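Local coordinates for lipoprotein (Colwellia psychrerythraea, PDB 3O0Y) that is a putative lipoprotein of unknown molecular function, whose family belongs to a clan of metallopeptidase-like proteins and which has been classed as lipid-binding, at residues E478-A481 against Y482-M486; I323-Q327 against G328-G332; P458-R461 against R462-P465; S298-P302 against T303-Q307. One frame throughout, in Å; residues are numbered along the deposited sequence.

How the contacts relate
Following the chain from the N terminus, contact 4 comes first: residues 298-307 close the loop after helix 284-296 and start helix 302-326. Contact 2 ends that same helix at 323-332 and opens the loop to helix 334-342, its centre about 33 Å from that of contact 4. Contact 3, at 458-465, is the short helix 459-462 with its exit toward helix 467-483, whose far end is contact 1. The four lie in series, none nested or crossing. Helix 491-515 runs past contacts 1, 2 and 4, whereas contact 3 packs on helices 27-44 and 100-117, about 46 Å from contact 2 between centres.

Contact 1 (E478-A481 against Y482-M486); sequences EQVA and YELGM
The carboxamide of Q479 and the carboxylate of E483 meet with their planes 68° apart. NE2 of Q479 gives a hydrogen to OE2 of E483 over 3.1 Å; the acceptor lies close to the amide plane, but the donor reaches OE2 from above the carboxylate plane, 36° out of it. Q479 gets there with CG anti to its backbone N (chi1 180°) and an extended chain beyond, which carries the amide along the helix to the carboxylate one turn on. The other carboxylate oxygen, OE1, forms a salt bridge with R567 of helix 555-574, so E483 has partners on both oxygens. The same two residues are also joined through the backbone, N of E483 to O of Q479 at 3.0 Å. One residue further along, V480 and L484 lie side by side and point the same way, CG1 of V480 touching CD1 of L484 at 3.9 Å. CB of A481 rests 4.2 Å from CG of M486, and Y437 of helix 432-439 packs against both side chains. The last bonds finish the helix: N of L484 reaches O of V480 at 2.9 Å, N of G485 reaches O of Y482 at 2.8 Å, and N of M486 reaches back to O of A481 at 3.0 Å. With G485 at positive phi, where a CB would jam against the preceding carbonyl O, this is a Schellman motif closing helix 467-483.

Contact 2 (I323-Q327 against G328-G332); sequences ILLAQ and GYTKG
Y329 swings its ring away from its own carbonyl, CG anti to the carbonyl carbon (chi1 -74°), and L324 has the same first torsion at the same angle. The two side chains meet obliquely, CD2 of L324 lying 3.9 Å from CB of Y329. The ring itself passes beside the turn: CD2 of Y329 comes within 3.6 Å of O of Q327, which sits at the ring edge, near its plane. Farther round, L325 crosses T330 at about a right angle, its CD2 3.8 Å from CB of T330. The phenol end looks beyond the turn, where OH of Y329 hydrogen-bonds E344, while L341 of helix 334-342 packs on both L324 and Y329. Two backbone bonds hold the chain as it leaves the helix. N of Y329 reaches O of L324 at 3.0 Å from above the carbonyl plane; N of G328 meets O of L325 at 2.9 Å, also from above. G328 takes a positive phi of 96°, where a CB would clash with O of Q327, so the position calls for glycine. These features make a Schellman motif at the C-terminal end of helix 302-326, on the protein surface.

Contact 3 (P458-R461 against R462-P465); sequences PFLR and RIAP
F459 and I463 meet across a single short turn, the weakly bonded helix 459-462, from which the chain passes on to helix 467-483. F459 holds CG anti to its backbone N (chi1 -175°), which swings the ring along the turn until CE2 stands 3.7 Å from CD1 of I463; the two side chains approach at a slant. I463 uses a less usual first torsion, with CG1 between the backbone N and the carbonyl carbon (chi1 55°). That setting tucks CG1 to 3.7 Å from O of L460 and leaves CD1 in the angle between F459 and L460, 4.1 Å from CD2 of the leucine. F43 of helix 27-44 packs on I463, and A38 of the same helix on L460. An alanine in place of I463 would take away the methyl lodged between F459 and L460, and the gap so opened would probably leave the ring freer to shift. NH1 of R462 lies at the edge of the F459 ring, near its plane, 4.3 Å from CD1. R462 runs out extended and then bends at chi3 (64°), and its NH2 bonds O of L452. R461, bent likewise at chi3, heads instead for N105 of helix 100-117. The turn itself is loosely tied: I463 N to L460 O is a weak bond, and the firmer one runs from N of R462 to O of F459, 2.8 Å long, its donor well above the carbonyl plane.

Contact 4 (S298-P302 against T303-Q307); sequences SELSP and TQIHQ
S301 and Q304 hold each other by two reciprocal bonds, each side chain taking the other residue's backbone N-H. The hydroxyl of S301 sits between its own backbone N and carbonyl carbon (chi1 75°), a setting that turns OG forward to the first turn of the helix, where it takes the N-H of Q304 at 3.0 Å. In return Q304 stretches its chain beyond CG alongside the serine, and OE1 accepts from N of S301 at 3.1 Å, in the carbonyl plane and on a lone pair. L300 crosses Q304 at about a right angle, its CD2 3.5 Å from OE1, so a methyl group covers one approach to that oxygen. This pairing is a capping box, with S301 as N-cap of helix 302-326. A glycine in place of S301 would remove the hydroxyl, and the N-H of Q304 would probably be left without its cap and the first turn less firmly held. I305, the next residue round the turn, also meets L300: CG1 lies 3.8 Å from CB of L300, and the residue is buried against L508 and T512 of helix 491-515 and I292 of helix 284-296. Its N-H bonds O of S301 at 3.0 Å, coming almost straight on to the carbonyl. Just upstream, OG of S298 accepts from N of L300 at 3.0 Å, an ST turn that bends the chain before the cap.

Contact 1 (E478-A481 against Y482-M486)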
loop_
_atom_site.group_PDB
_atom_site.type_symbol
_atom_site.label_atom_id
_atom_site.label_comp_id
_atom_site.label_asym_id
_atom_site.label_seq_id
_atom_site.Cartn_x
_atom_site.Cartn_y
_atom_site.Cartn_z
ATOM N N GLU A 478 -16.295 3.080 0.173
ATOM C CA GLU A 478 -17.123 1.943 0.550
ATOM C C GLU A 478 -18.463 2.395 1.149
ATOM O O GLU A 478 -19.506 1.753 0.928
ATOM C CB GLU A 478 -16.382 1.006 1.511
ATOM C CG GLU A 478 -15.172 0.240 0.877
ATOM C CD GLU A 478 -14.391 -0.557 1.916
ATOM O OE1 GLU A 478 -14.880 -1.661 2.351
ATOM O OE2 GLU A 478 -13.271 -0.129 2.301
ATOM N N GLN A 479 -18.412 3.486 1.897
ATOM C CA GLN A 479 -19.640 4.062 2.469
ATOM C C GLN A 479 -20.436 4.777 1.419
ATOM O O GLN A 479 -21.648 4.643 1.356
ATOM C CB GLN A 479 -19.380 5.019 3.641
ATOM C CG GLN A 479 -20.664 5.598 4.197
ATOM C CD GLN A 479 -20.354 6.419 5.462
ATOM O OE1 GLN A 479 -19.655 5.916 6.363
ATOM N NE2 GLN A 479 -20.895 7.612 5.549
ATOM N N VAL A 480 -19.766 5.547 0.563
ATOM C CA VAL A 480 -20.458 6.184 -0.540
ATOM C C VAL A 480 -21.175 5.148 -1.428
ATOM O O VAL A 480 -22.260 5.424 -1.917
ATOM C CB VAL A 480 -19.507 7.013 -1.439
ATOM C CG1 VAL A 480 -20.321 7.574 -2.708
ATOM C CG2 VAL A 480 -19.038 8.220 -0.668
ATOM N N ALA A 481 -20.568 3.959 -1.672
ATOM C CA ALA A 481 -21.230 2.943 -2.497
ATOM C C ALA A 481 -22.587 2.576 -1.852
ATOM O O ALA A 481 -23.581 2.399 -2.560
ATOM C CB ALA A 481 -20.327 1.723 -2.624
ATOM N N TYR A 482 -22.634 2.461 -0.525
ATOM C CA TYR A 482 -23.914 2.255 0.202
ATOM C C TYR A 482 -24.898 3.396 -0.033
ATOM O O TYR A 482 -26.073 3.186 -0.399
ATOM C CB TYR A 482 -23.679 2.016 1.719
ATOM C CG TYR A 482 -24.981 1.934 2.475
ATOM C CD1 TYR A 482 -25.686 0.733 2.560
ATOM C CD2 TYR A 482 -25.611 3.071 2.930
ATOM C CE1 TYR A 482 -26.942 0.645 3.151
ATOM C CE2 TYR A 482 -26.805 2.987 3.590
ATOM C CZ TYR A 482 -27.529 1.797 3.642
ATOM O OH TYR A 482 -28.815 1.764 4.147
ATOM N N GLU A 483 -24.416 4.627 0.120
ATOM C CA GLU A 483 -25.258 5.828 -0.116
ATOM C C GLU A 483 -25.746 5.993 -1.530
ATOM O O GLU A 483 -26.704 6.685 -1.725
ATOM C CB GLU A 483 -24.517 7.089 0.338
ATOM C CG GLU A 483 -24.193 7.131 1.825
ATOM C CD GLU A 483 -23.196 8.262 2.189
ATOM O OE1 GLU A 483 -22.611 8.962 1.274
ATOM O OE2 GLU A 483 -22.928 8.377 3.406
ATOM N N LEU A 484 -25.114 5.314 -2.480
ATOM C CA LEU A 484 -25.547 5.287 -3.885
ATOM C C LEU A 484 -26.479 4.117 -4.155
ATOM O O LEU A 484 -26.933 3.951 -5.277
ATOM C CB LEU A 484 -24.318 5.141 -4.782
ATOM C CG LEU A 484 -23.512 6.399 -5.055
ATOM C CD1 LEU A 484 -22.172 5.998 -5.698
ATOM C CD2 LEU A 484 -24.330 7.340 -5.928
ATOM N N GLY A 485 -26.741 3.274 -3.144
ATOM C CA GLY A 485 -27.717 2.178 -3.266
ATOM C C GLY A 485 -27.167 0.893 -3.780
ATOM O O GLY A 485 -27.954 0.034 -4.135
ATOM N N MET A 486 -25.844 0.653 -3.614
ATOM C CA MET A 486 -25.287 -0.593 -4.091
ATOM C C MET A 486 -25.701 -1.823 -3.234
ATOM O O MET A 486 -25.452 -2.958 -3.649
ATOM C CB MET A 486 -23.778 -0.502 -4.182
ATOM C CG MET A 486 -23.310 0.435 -5.276
ATOM S SD MET A 486 -23.926 -0.022 -7.016
ATOM C CE MET A 486 -24.876 1.287 -7.025
#

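Contact 2 (I323-Q327 against G328-G332)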
loop_
_atom_site.group_PDB
_atom_site.type_symbol
_atom_site.label_atom_id
_atom_site.label_comp_id
_atom_site.label_asym_id
_atom_site.label_seq_id
_atom_site.Cartn_x
_atom_site.Cartn_y
_atom_site.Cartn_z
ATOM N N ILE A 323 -28.944 -4.900 12.326
ATOM C CA ILE A 323 -29.208 -5.518 11.044
ATOM C C ILE A 323 -29.307 -7.023 11.209
ATOM O O ILE A 323 -30.184 -7.651 10.618
ATOM C CB ILE A 323 -28.147 -5.066 10.027
ATOM C CG1 ILE A 323 -28.179 -3.549 9.832
ATOM C CG2 ILE A 323 -28.169 -5.870 8.721
ATOM C CD1 ILE A 323 -26.936 -3.016 9.137
ATOM N N LEU A 324 -28.362 -7.623 11.966
ATOM C CA LEU A 324 -28.400 -9.032 12.270
ATOM C C LEU A 324 -29.706 -9.492 12.897
ATOM O O LEU A 324 -30.288 -10.491 12.475
ATOM C CB LEU A 324 -27.175 -9.482 13.110
ATOM C CG LEU A 324 -25.865 -9.570 12.323
ATOM C CD1 LEU A 324 -24.693 -9.394 13.270
ATOM C CD2 LEU A 324 -25.780 -10.900 11.476
ATOM N N LEU A 325 -30.157 -8.785 13.928
ATOM C CA LEU A 325 -31.370 -9.121 14.597
ATOM C C LEU A 325 -32.520 -9.154 13.602
ATOM O O LEU A 325 -33.348 -10.086 13.635
ATOM C CB LEU A 325 -31.722 -8.042 15.660
ATOM C CG LEU A 325 -30.862 -8.134 16.907
ATOM C CD1 LEU A 325 -31.214 -6.975 17.846
ATOM C CD2 LEU A 325 -31.044 -9.383 17.645
ATOM N N ALA A 326 -32.558 -8.171 12.686
ATOM C CA ALA A 326 -33.628 -8.059 11.756
ATOM C C ALA A 326 -33.654 -9.243 10.755
ATOM O O ALA A 326 -34.699 -9.542 10.144
ATOM C CB ALA A 326 -33.583 -6.711 10.989
ATOM N N GLN A 327 -32.519 -9.857 10.544
ATOM C CA GLN A 327 -32.406 -11.073 9.715
ATOM C C GLN A 327 -32.634 -12.346 10.481
ATOM O O GLN A 327 -32.604 -13.440 9.888
ATOM C CB GLN A 327 -31.026 -11.151 9.030
ATOM C CG GLN A 327 -30.762 -10.047 8.026
ATOM C CD GLN A 327 -31.856 -9.960 7.012
ATOM O OE1 GLN A 327 -32.190 -10.953 6.366
ATOM N NE2 GLN A 327 -32.315 -8.770 6.787
ATOM N N GLY A 328 -32.821 -12.243 11.812
ATOM C CA GLY A 328 -33.097 -13.410 12.631
ATOM C C GLY A 328 -31.873 -14.022 13.329
ATOM O O GLY A 328 -31.949 -15.149 13.842
ATOM N N TYR A 329 -30.778 -13.293 13.315
ATOM C CA TYR A 329 -29.506 -13.719 13.911
ATOM C C TYR A 329 -29.336 -12.994 15.221
ATOM O O TYR A 329 -28.897 -11.860 15.232
ATOM C CB TYR A 329 -28.355 -13.463 12.965
ATOM C CG TYR A 329 -28.317 -14.438 11.822
ATOM C CD1 TYR A 329 -27.424 -15.513 11.832
ATOM C CD2 TYR A 329 -29.214 -14.334 10.754
ATOM C CE1 TYR A 329 -27.441 -16.457 10.788
ATOM C CE2 TYR A 329 -29.242 -15.281 9.743
ATOM C CZ TYR A 329 -28.345 -16.296 9.725
ATOM O OH TYR A 329 -28.370 -17.285 8.719
ATOM N N THR A 330 -29.750 -13.650 16.320
ATOM C CA THR A 330 -29.994 -12.956 17.547
ATOM C C THR A 330 -29.088 -13.490 18.686
ATOM O O THR A 330 -29.095 -12.917 19.766
ATOM C CB THR A 330 -31.444 -13.097 18.037
ATOM O OG1 THR A 330 -31.590 -14.399 18.545
ATOM C CG2 THR A 330 -32.451 -12.924 16.891
ATOM N N LYS A 331 -28.336 -14.537 18.443
ATOM C CA LYS A 331 -27.513 -15.184 19.512
ATOM C C LYS A 331 -26.034 -14.889 19.301
ATOM O O LYS A 331 -25.487 -15.070 18.201
ATOM C CB LYS A 331 -27.752 -16.723 19.526
ATOM C CG LYS A 331 -29.197 -17.250 19.127
ATOM C CD LYS A 331 -29.401 -18.898 18.980
ATOM C CE LYS A 331 -30.157 -19.443 17.646
ATOM N NZ LYS A 331 -31.670 -19.169 17.363
ATOM N N GLY A 332 -25.385 -14.462 20.372
ATOM C CA GLY A 332 -23.926 -14.368 20.417
ATOM C C GLY A 332 -23.449 -12.982 19.976
ATOM O O GLY A 332 -24.261 -12.063 19.644
#

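Contact 3 (P458-R461 against R462-P465)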
loop_
_atom_site.group_PDB
_atom_site.type_symbol
_atom_site.label_atom_id
_atom_site.label_comp_id
_atom_site.label_asym_id
_atom_site.label_seq_id
_atom_site.Cartn_x
_atom_site.Cartn_y
_atom_site.Cartn_z
ATOM N N PRO A 458 3.381 18.967 -10.187
ATOM C CA PRO A 458 4.703 18.364 -10.084
ATOM C C PRO A 458 4.599 16.871 -9.977
ATOM O O PRO A 458 3.659 16.358 -9.345
ATOM C CB PRO A 458 5.292 18.951 -8.778
ATOM C CG PRO A 458 4.349 19.854 -8.252
ATOM C CD PRO A 458 3.100 19.897 -9.104
ATOM N N PHE A 459 5.534 16.142 -10.582
ATOM C CA PHE A 459 5.350 14.707 -10.744
ATOM C C PHE A 459 5.151 13.969 -9.446
ATOM O O PHE A 459 4.238 13.147 -9.337
ATOM C CB PHE A 459 6.477 14.014 -11.481
ATOM C CG PHE A 459 6.204 12.586 -11.736
ATOM C CD1 PHE A 459 5.449 12.182 -12.791
ATOM C CD2 PHE A 459 6.751 11.644 -10.901
ATOM C CE1 PHE A 459 5.220 10.797 -12.993
ATOM C CE2 PHE A 459 6.504 10.309 -11.064
ATOM C CZ PHE A 459 5.718 9.890 -12.105
ATOM N N LEU A 460 5.891 14.297 -8.400
ATOM C CA LEU A 460 5.693 13.527 -7.186
ATOM C C LEU A 460 4.297 13.729 -6.564
ATOM O O LEU A 460 3.780 12.833 -5.873
ATOM C CB LEU A 460 6.759 13.906 -6.155
ATOM C CG LEU A 460 8.163 13.325 -6.400
ATOM C CD1 LEU A 460 9.149 13.740 -5.232
ATOM C CD2 LEU A 460 8.171 11.809 -6.589
ATOM N N ARG A 461 3.661 14.848 -6.895
ATOM C CA ARG A 461 2.283 15.059 -6.509
ATOM C C ARG A 461 1.284 14.186 -7.227
ATOM O O ARG A 461 0.211 13.904 -6.669
ATOM C CB ARG A 461 1.822 16.504 -6.655
ATOM C CG ARG A 461 2.356 17.358 -5.462
ATOM C CD ARG A 461 1.477 18.598 -5.303
ATOM N NE ARG A 461 0.072 18.313 -4.968
ATOM C CZ ARG A 461 -0.884 19.213 -4.864
ATOM N NH1 ARG A 461 -0.679 20.524 -5.083
ATOM N NH2 ARG A 461 -2.113 18.826 -4.561
ATOM N N ARG A 462 1.632 13.714 -8.410
ATOM C CA ARG A 462 0.765 12.832 -9.141
ATOM C C ARG A 462 0.715 11.384 -8.607
ATOM O O ARG A 462 -0.233 10.654 -8.871
ATOM C CB ARG A 462 1.072 12.821 -10.646
ATOM C CG ARG A 462 0.934 14.171 -11.248
ATOM C CD ARG A 462 1.515 14.281 -12.585
ATOM N NE ARG A 462 0.820 13.419 -13.523
ATOM C CZ ARG A 462 1.248 13.166 -14.769
ATOM N NH1 ARG A 462 2.343 13.760 -15.236
ATOM N NH2 ARG A 462 0.540 12.410 -15.586
ATOM N N ILE A 463 1.721 10.990 -7.856
ATOM C CA ILE A 463 1.835 9.653 -7.252
ATOM C C ILE A 463 2.012 9.688 -5.731
ATOM O O ILE A 463 2.477 8.705 -5.121
ATOM C CB ILE A 463 3.028 8.899 -7.834
ATOM C CG1 ILE A 463 4.321 9.699 -7.695
ATOM C CG2 ILE A 463 2.799 8.672 -9.366
ATOM C CD1 ILE A 463 5.644 8.791 -7.753
ATOM N N ALA A 464 1.681 10.817 -5.111
ATOM C CA ALA A 464 2.002 11.073 -3.700
ATOM C C ALA A 464 1.361 9.972 -2.862
ATOM O O ALA A 464 0.152 9.783 -2.965
ATOM C CB ALA A 464 1.381 12.473 -3.294
ATOM N N PRO A 465 2.134 9.278 -2.008
ATOM C CA PRO A 465 1.582 8.144 -1.255
ATOM C C PRO A 465 1.229 8.587 0.163
ATOM O O PRO A 465 2.052 8.259 1.100
ATOM C CB PRO A 465 2.775 7.227 -1.070
ATOM C CG PRO A 465 3.928 8.081 -1.164
ATOM C CD PRO A 465 3.593 9.328 -1.905
#

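Contact 4 (S298-P302 against T303-Q307)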
loop_
_atom_site.group_PDB
_atom_site.type_symbol
_atom_site.label_atom_id
_atom_site.label_comp_id
_atom_site.label_asym_id
_atom_site.label_seq_id
_atom_site.Cartn_x
_atom_site.Cartn_y
_atom_site.Cartn_z
ATOM N N SER A 298 -1.878 12.530 11.702
ATOM C CA SER A 298 -2.460 12.986 12.897
ATOM C C SER A 298 -1.378 13.454 13.904
ATOM O O SER A 298 -0.256 12.918 13.941
ATOM C CB SER A 298 -3.326 11.887 13.519
ATOM O OG SER A 298 -3.997 12.306 14.762
ATOM N N GLU A 299 -1.777 14.374 14.755
ATOM C CA GLU A 299 -0.933 14.757 15.915
ATOM C C GLU A 299 -1.573 14.318 17.235
ATOM O O GLU A 299 -1.090 14.643 18.322
ATOM C CB GLU A 299 -0.722 16.263 15.870
ATOM C CG GLU A 299 0.112 16.654 14.645
ATOM C CD GLU A 299 0.793 17.982 14.723
ATOM O OE1 GLU A 299 0.321 18.873 15.462
ATOM O OE2 GLU A 299 1.787 18.125 13.988
ATOM N N LEU A 300 -2.635 13.535 17.162
ATOM C CA LEU A 300 -3.223 12.976 18.360
ATOM C C LEU A 300 -2.226 11.999 19.000
ATOM O O LEU A 300 -1.344 11.385 18.352
ATOM C CB LEU A 300 -4.548 12.296 18.013
ATOM C CG LEU A 300 -5.706 13.176 17.479
ATOM C CD1 LEU A 300 -6.926 12.337 17.065
ATOM C CD2 LEU A 300 -6.102 14.314 18.463
ATOM N N SER A 301 -2.371 11.836 20.314
ATOM C CA SER A 301 -1.658 10.850 21.047
ATOM C C SER A 301 -2.187 9.444 20.761
ATOM O O SER A 301 -3.330 9.304 20.333
ATOM C CB SER A 301 -1.793 11.113 22.565
ATOM O OG SER A 301 -3.081 10.747 23.067
ATOM N N PRO A 302 -1.343 8.429 20.986
ATOM C CA PRO A 302 -1.727 7.030 20.842
ATOM C C PRO A 302 -2.908 6.747 21.743
ATOM O O PRO A 302 -3.831 6.053 21.333
ATOM C CB PRO A 302 -0.465 6.279 21.348
ATOM C CG PRO A 302 0.635 7.180 21.102
ATOM C CD PRO A 302 0.100 8.538 21.313
ATOM N N THR A 303 -2.936 7.301 22.957
ATOM C CA THR A 303 -4.138 7.201 23.811
ATOM C C THR A 303 -5.431 7.728 23.197
ATOM O O THR A 303 -6.444 7.021 23.226
ATOM C CB THR A 303 -3.940 7.843 25.202
ATOM O OG1 THR A 303 -2.825 7.215 25.835
ATOM C CG2 THR A 303 -5.147 7.613 26.083
ATOM N N GLN A 304 -5.409 8.913 22.584
ATOM C CA GLN A 304 -6.614 9.452 21.937
ATOM C C GLN A 304 -7.071 8.608 20.726
ATOM O O GLN A 304 -8.282 8.470 20.508
ATOM C CB GLN A 304 -6.361 10.862 21.503
ATOM C CG GLN A 304 -6.206 11.836 22.697
ATOM C CD GLN A 304 -5.699 13.230 22.269
ATOM O OE1 GLN A 304 -4.707 13.360 21.563
ATOM N NE2 GLN A 304 -6.419 14.277 22.690
ATOM N N ILE A 305 -6.099 8.153 19.939
ATOM C CA ILE A 305 -6.380 7.338 18.757
ATOM C C ILE A 305 -6.989 5.995 19.193
ATOM O O ILE A 305 -7.957 5.528 18.625
ATOM C CB ILE A 305 -5.121 7.153 17.877
ATOM C CG1 ILE A 305 -4.685 8.528 17.342
ATOM C CG2 ILE A 305 -5.430 6.154 16.688
ATOM C CD1 ILE A 305 -3.291 8.556 16.726
ATOM N N HIS A 306 -6.398 5.390 20.223
ATOM C CA HIS A 306 -6.942 4.137 20.809
ATOM C C HIS A 306 -8.366 4.281 21.204
ATOM O O HIS A 306 -9.191 3.451 20.887
ATOM C CB HIS A 306 -6.042 3.736 22.014
ATOM C CG HIS A 306 -6.157 2.300 22.436
ATOM N ND1 HIS A 306 -6.904 1.897 23.529
ATOM C CD2 HIS A 306 -5.598 1.179 21.933
ATOM C CE1 HIS A 306 -6.798 0.575 23.668
ATOM N NE2 HIS A 306 -5.981 0.125 22.732
ATOM N N GLN A 307 -8.698 5.407 21.856
ATOM C CA GLN A 307 -10.071 5.657 22.286
ATOM C C GLN A 307 -11.009 5.902 21.140
ATOM O O GLN A 307 -12.160 5.441 21.196
ATOM C CB GLN A 307 -10.142 6.857 23.244
ATOM C CG GLN A 307 -11.446 7.060 23.921
ATOM C CD GLN A 307 -11.803 5.891 24.834
ATOM O OE1 GLN A 307 -10.988 5.492 25.663
ATOM N NE2 GLN A 307 -12.926 5.243 24.583
#